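Local coordinates for protein putative mannose-6-phosphate isomerase YvyI (PDB 1QWR) that probably interconverts D-mannose 6-phosphate and D-fructose 6-phosphate, as a zinc-dependent isomerase of the type 1 family, whose members are built from cupin domains, at residues A193-Y198 against F214-N219. Residues are numbered along the deposited sequence; the frame is centred on the assembly and turned at random.
Sequences ATYRVY and FAKAVN. With SO4 (sulfate ion), chain C.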
loop_
_atom_site.group_PDB
_atom_site.type_symbol
_atom_site.label_atom_id
_atom_site.label_comp_id
_atom_site.label_asym_id
_atom_site.label_seq_id
_atom_site.Cartn_x
_atom_site.Cartn_y
_atom_site.Cartn_z
ATOM N N ALA A 193 -1.263 -12.642 -0.718
ATOM C CA ALA A 193 -0.616 -13.669 -1.548
ATOM C C ALA A 193 0.797 -13.279 -1.970
ATOM O O ALA A 193 1.004 -12.406 -2.836
ATOM C CB ALA A 193 -1.468 -13.950 -2.758
ATOM N N THR A 194 1.776 -13.950 -1.361
ATOM C CA THR A 194 3.181 -13.665 -1.627
ATOM C C THR A 194 4.021 -14.922 -1.793
ATOM O O THR A 194 3.968 -15.808 -0.954
ATOM C CB THR A 194 3.788 -12.861 -0.469
ATOM O OG1 THR A 194 3.089 -11.618 -0.350
ATOM C CG2 THR A 194 5.278 -12.601 -0.711
ATOM N N TYR A 195 4.801 -14.976 -2.867
ATOM C CA TYR A 195 5.675 -16.116 -3.129
ATOM C C TYR A 195 7.116 -15.619 -3.047
ATOM O O TYR A 195 7.565 -14.851 -3.901
ATOM C CB TYR A 195 5.389 -16.715 -4.520
ATOM C CG TYR A 195 3.944 -17.162 -4.716
ATOM C CD1 TYR A 195 3.231 -17.776 -3.678
ATOM C CD2 TYR A 195 3.298 -16.988 -5.943
ATOM C CE1 TYR A 195 1.911 -18.199 -3.866
ATOM C CE2 TYR A 195 1.988 -17.407 -6.141
ATOM C CZ TYR A 195 1.298 -18.009 -5.101
ATOM O OH TYR A 195 0.001 -18.419 -5.293
ATOM N N ARG A 196 7.837 -16.044 -2.009
ATOM C CA ARG A 196 9.223 -15.618 -1.826
ATOM C C ARG A 196 10.188 -16.550 -2.532
ATOM O O ARG A 196 9.985 -17.764 -2.521
ATOM C CB ARG A 196 9.612 -15.639 -0.353
ATOM C CG ARG A 196 8.705 -14.873 0.543
ATOM C CD ARG A 196 9.368 -14.659 1.896
ATOM N NE ARG A 196 8.450 -13.995 2.807
ATOM C CZ ARG A 196 7.630 -14.635 3.625
ATOM N NH1 ARG A 196 7.617 -15.958 3.654
ATOM N NH2 ARG A 196 6.817 -13.946 4.406
ATOM N N VAL A 197 11.233 -15.991 -3.128
ATOM C CA VAL A 197 12.227 -16.832 -3.775
ATOM C C VAL A 197 13.528 -16.775 -2.980
ATOM O O VAL A 197 14.338 -17.693 -3.045
ATOM C CB VAL A 197 12.500 -16.413 -5.248
ATOM C CG1 VAL A 197 11.180 -16.383 -6.031
ATOM C CG2 VAL A 197 13.188 -15.069 -5.321
ATOM N N TYR A 198 13.715 -15.707 -2.208
ATOM C CA TYR A 198 14.940 -15.543 -1.421
ATOM C C TYR A 198 14.737 -14.587 -0.256
ATOM O O TYR A 198 14.140 -13.519 -0.423
ATOM C CB TYR A 198 16.060 -15.008 -2.311
ATOM C CG TYR A 198 17.407 -14.949 -1.627
ATOM C CD1 TYR A 198 17.902 -16.053 -0.939
ATOM C CD2 TYR A 198 18.201 -13.802 -1.698
ATOM C CE1 TYR A 198 19.164 -16.023 -0.330
ATOM C CE2 TYR A 198 19.466 -13.764 -1.096
ATOM C CZ TYR A 198 19.935 -14.879 -0.413
ATOM O OH TYR A 198 21.167 -14.843 0.205
ATOM N N PHE A 214 9.302 -21.341 -4.131
ATOM C CA PHE A 214 10.010 -21.352 -5.406
ATOM C C PHE A 214 9.148 -21.679 -6.640
ATOM O O PHE A 214 9.107 -20.903 -7.588
ATOM C CB PHE A 214 11.196 -22.330 -5.313
ATOM C CG PHE A 214 12.284 -22.081 -6.330
ATOM C CD1 PHE A 214 12.183 -21.040 -7.250
ATOM C CD2 PHE A 214 13.412 -22.896 -6.370
ATOM C CE1 PHE A 214 13.187 -20.813 -8.199
ATOM C CE2 PHE A 214 14.426 -22.680 -7.316
ATOM C CZ PHE A 214 14.310 -21.638 -8.229
ATOM N N ALA A 215 8.474 -22.821 -6.621
ATOM C CA ALA A 215 7.641 -23.253 -7.744
ATOM C C ALA A 215 6.560 -22.239 -8.068
ATOM O O ALA A 215 6.412 -21.808 -9.214
ATOM C CB ALA A 215 6.998 -24.612 -7.431
ATOM N N LYS A 216 5.804 -21.853 -7.050
ATOM C CA LYS A 216 4.734 -20.894 -7.262
ATOM C C LYS A 216 5.250 -19.565 -7.782
ATOM O O LYS A 216 4.616 -18.949 -8.633
ATOM C CB LYS A 216 3.932 -20.692 -5.973
ATOM C CG LYS A 216 2.986 -21.853 -5.663
ATOM C CD LYS A 216 2.127 -21.571 -4.445
ATOM C CE LYS A 216 1.051 -22.621 -4.275
ATOM N NZ LYS A 216 0.173 -22.311 -3.118
ATOM N N ALA A 217 6.396 -19.115 -7.275
ATOM C CA ALA A 217 6.960 -17.849 -7.723
ATOM C C ALA A 217 7.302 -17.935 -9.203
ATOM O O ALA A 217 7.019 -17.026 -9.988
ATOM C CB ALA A 217 8.230 -17.514 -6.921
ATOM N N VAL A 218 7.932 -19.032 -9.591
ATOM C CA VAL A 218 8.307 -19.181 -10.997
ATOM C C VAL A 218 7.057 -19.260 -11.872
ATOM O O VAL A 218 6.999 -18.663 -12.951
ATOM C CB VAL A 218 9.199 -20.424 -11.182
ATOM C CG1 VAL A 218 9.534 -20.603 -12.655
ATOM C CG2 VAL A 218 10.500 -20.232 -10.378
ATOM N N ASN A 219 6.043 -19.971 -11.398
ATOM C CA ASN A 219 4.790 -20.080 -12.150
ATOM C C ASN A 219 4.095 -18.719 -12.286
ATOM O O ASN A 219 3.535 -18.399 -13.332
ATOM C CB ASN A 219 3.843 -21.051 -11.459
ATOM C CG ASN A 219 4.068 -22.489 -11.884
ATOM O OD1 ASN A 219 3.706 -22.879 -12.999
ATOM N ND2 ASN A 219 4.667 -23.278 -11.009
HETATM S S SO4 C . 8.146 -9.861 3.024
HETATM O O1 SO4 C . 9.598 -9.965 2.732
HETATM O O2 SO4 C . 7.929 -9.769 4.471
HETATM O O3 SO4 C . 7.433 -11.023 2.472
HETATM O O4 SO4 C . 7.629 -8.634 2.386
#
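Two donors of one residue grip the carbonyl oxygen of Ala215: Asn219 N at 2.9 Å and Asn219 ND2, also at 2.9 Å from Ala215 O, which arrives from above the carbonyl plane with an N-H...O angle of 142°. The contact with 193-198 uses other residues of this helix and is apolar. Lys216 CB stands 3.5 Å above the centroid of the Tyr195 ring, only 3° off its normal, a CH-pi contact over the face. From there the extended lysine chain crosses the ring obliquely, bringing Lys216 CD to 3.4 Å from Tyr195 CE1. Both polar ends converge on OE2 of Glu111, by a salt bridge from Lys216 NZ and a hydrogen bond with Tyr195 OH, so one carboxylate oxygen ties the two side-chain tips together. An alanine at Tyr195 removes the ring and the hydroxyl, and would probably loosen Lys216 and leave Glu111 less firmly placed. At the root of the tyrosine side chain, Ala217 CB lies 3.8 Å from Tyr195 CB and 3.3 Å from Val197 CG1, the latter unusually tight. Arg196, probably an active-site residue, points its CB away from the helix, its side chain about 9 Å from the zinc ion; NE donates to O3 of a sulfate probably picked up from the crystallisation medium (3.2 Å, 152°), while NH1 bonds Glu211 O. Ala193 O bonds the zinc ligand His101, so the helix backs a strand beside the metal site. Strand 195-198, with a classic bulge where Val197 and Tyr198 face Ile98, pairs antiparallel with 98-100, and helix 214-220 packs against this pair while touching helices 104-110 and 141-149.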